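Local coordinates for protein ascorbate-specific PTS system EIIA component (Streptococcus pyogenes serotype M1, PDB 2OQT) that probably serves as the cytoplasmic IIA phosphocarrier of a sugar phosphotransferase system that imports and phosphorylates ascorbate, at residues Val27-Val31 with Tyr44-Ile49. Coordinates in Å, arbitrary orientation, origin at the centre of the assembly. Residues are numbered along the deposited sequence.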
# COMPACT_ATOMS: atom_id res chain seq x y z
N VAL A 27 -6.06 -5.90 -4.37
CA VAL A 27 -5.92 -5.90 -2.94
C VAL A 27 -5.23 -7.20 -2.50
O VAL A 27 -4.30 -7.14 -1.70
CB VAL A 27 -7.29 -5.63 -2.28
CG1 VAL A 27 -7.32 -6.06 -0.85
CG2 VAL A 27 -7.56 -4.18 -2.39
N ARG A 28 -5.66 -8.34 -3.00
CA ARG A 28 -5.00 -9.60 -2.71
C ARG A 28 -3.50 -9.48 -2.98
O ARG A 28 -2.67 -9.82 -2.14
CB ARG A 28 -5.61 -10.71 -3.56
CG ARG A 28 -4.96 -12.08 -3.43
CD ARG A 28 -5.77 -13.10 -4.21
NE ARG A 28 -6.84 -13.69 -3.40
CZ ARG A 28 -8.05 -14.03 -3.86
NH1 ARG A 28 -8.36 -13.82 -5.14
NH2 ARG A 28 -8.95 -14.56 -3.03
N LEU A 29 -3.16 -8.97 -4.16
CA LEU A 29 -1.75 -8.86 -4.59
C LEU A 29 -1.01 -7.88 -3.70
O LEU A 29 0.20 -7.98 -3.53
CB LEU A 29 -1.65 -8.44 -6.07
CG LEU A 29 -2.08 -9.40 -7.21
CD1 LEU A 29 -2.15 -8.62 -8.51
CD2 LEU A 29 -1.15 -10.67 -7.36
N ALA A 30 -1.74 -6.92 -3.13
CA ALA A 30 -1.09 -5.86 -2.40
C ALA A 30 -0.78 -6.32 -0.98
O ALA A 30 0.15 -5.82 -0.34
CB ALA A 30 -1.94 -4.61 -2.42
N VAL A 31 -1.57 -7.25 -0.48
CA VAL A 31 -1.41 -7.77 0.88
C VAL A 31 -0.45 -8.97 0.88
O VAL A 31 0.20 -9.27 1.87
CB VAL A 31 -2.78 -8.20 1.50
CG1 VAL A 31 -2.60 -8.69 2.93
CG2 VAL A 31 -3.80 -7.06 1.49
N TYR A 44 -6.27 -10.93 7.21
CA TYR A 44 -6.10 -9.50 6.97
C TYR A 44 -6.62 -9.12 5.61
O TYR A 44 -7.34 -8.18 5.49
CB TYR A 44 -4.64 -9.02 7.18
CG TYR A 44 -4.54 -7.50 7.30
CD1 TYR A 44 -5.38 -6.79 8.18
CD2 TYR A 44 -3.65 -6.76 6.50
CE1 TYR A 44 -5.30 -5.39 8.28
CE2 TYR A 44 -3.58 -5.34 6.60
CZ TYR A 44 -4.39 -4.68 7.48
OH TYR A 44 -4.34 -3.31 7.59
N TYR A 45 -6.26 -9.85 4.57
CA TYR A 45 -6.91 -9.64 3.29
C TYR A 45 -8.47 -9.66 3.47
O TYR A 45 -9.13 -8.67 3.25
CB TYR A 45 -6.39 -10.68 2.28
CG TYR A 45 -7.29 -10.91 1.08
CD1 TYR A 45 -7.39 -9.97 0.05
CD2 TYR A 45 -8.06 -12.06 1.00
CE1 TYR A 45 -8.25 -10.17 -1.07
CE2 TYR A 45 -8.93 -12.27 -0.11
CZ TYR A 45 -9.01 -11.33 -1.14
OH TYR A 45 -9.85 -11.57 -2.21
N ASP A 46 -9.03 -10.75 3.95
CA ASP A 46 -10.45 -10.81 4.30
C ASP A 46 -10.98 -9.57 5.01
O ASP A 46 -12.04 -9.04 4.65
CB ASP A 46 -10.71 -12.06 5.14
CG ASP A 46 -10.31 -13.31 4.40
OD1 ASP A 46 -9.84 -14.30 5.00
OD2 ASP A 46 -10.41 -13.27 3.18
N ALA A 47 -10.24 -9.08 6.00
CA ALA A 47 -10.71 -7.94 6.72
C ALA A 47 -10.68 -6.69 5.81
O ALA A 47 -11.48 -5.78 5.93
CB ALA A 47 -9.92 -7.78 8.02
N ILE A 48 -9.82 -6.65 4.81
CA ILE A 48 -9.85 -5.47 3.95
C ILE A 48 -11.10 -5.49 3.04
O ILE A 48 -11.77 -4.47 2.84
CB ILE A 48 -8.50 -5.28 3.25
CG1 ILE A 48 -7.44 -4.94 4.34
CG2 ILE A 48 -8.57 -4.20 2.18
CD1 ILE A 48 -5.98 -4.71 3.91
N ILE A 49 -11.40 -6.68 2.51
CA ILE A 49 -12.50 -6.88 1.59
C ILE A 49 -13.80 -6.56 2.30
O ILE A 49 -14.65 -5.89 1.74
CB ILE A 49 -12.56 -8.33 1.06
CG1 ILE A 49 -11.25 -8.69 0.31
CG2 ILE A 49 -13.82 -8.50 0.15
CD1 ILE A 49 -10.96 -7.87 -0.98
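Y45 lies along the flank of helix 27-31, its ring edge meeting V27 (CD1 of Y45 to CG1 of V27, 4.0 Å) and its CB resting on V31 (4.3 Å to V31 CG1). With chi1 in the t rotamer the side chain runs back along the neighbouring helix toward the level of V27. The same V27 CG1 also touches CG2 of I48 at 3.8 Å and CD1 of I49 at 4.1 Å, so one methyl sits among three side chains of 44-49. One turn on, V31 divides its branches: CG2 meets I48 CD1 at 4.0 Å, while CG1 lies 4.2 Å from CD2 of Y44. The spacing is that of i, i+4 packing, V27 and V31 on one helix against Y44 and I48 on the other. These are consecutive helices, 23-36 and 42-55, of the alpha/beta EIIA type 2 fold; the segments run roughly antiparallel at 142°, axes 9.9 Å apart, as a helical hairpin. A30 packs on L101 and I84 of the mixed sheet, and the hydroxyl of Y44 hydrogen-bonds L104 O and A70 N. At the solvent-facing margin the R28 guanidinium lies with one face over Y45 OH; NH2 of R28 is 3.2 Å from that oxygen, but the angle is too poor for a hydrogen bond.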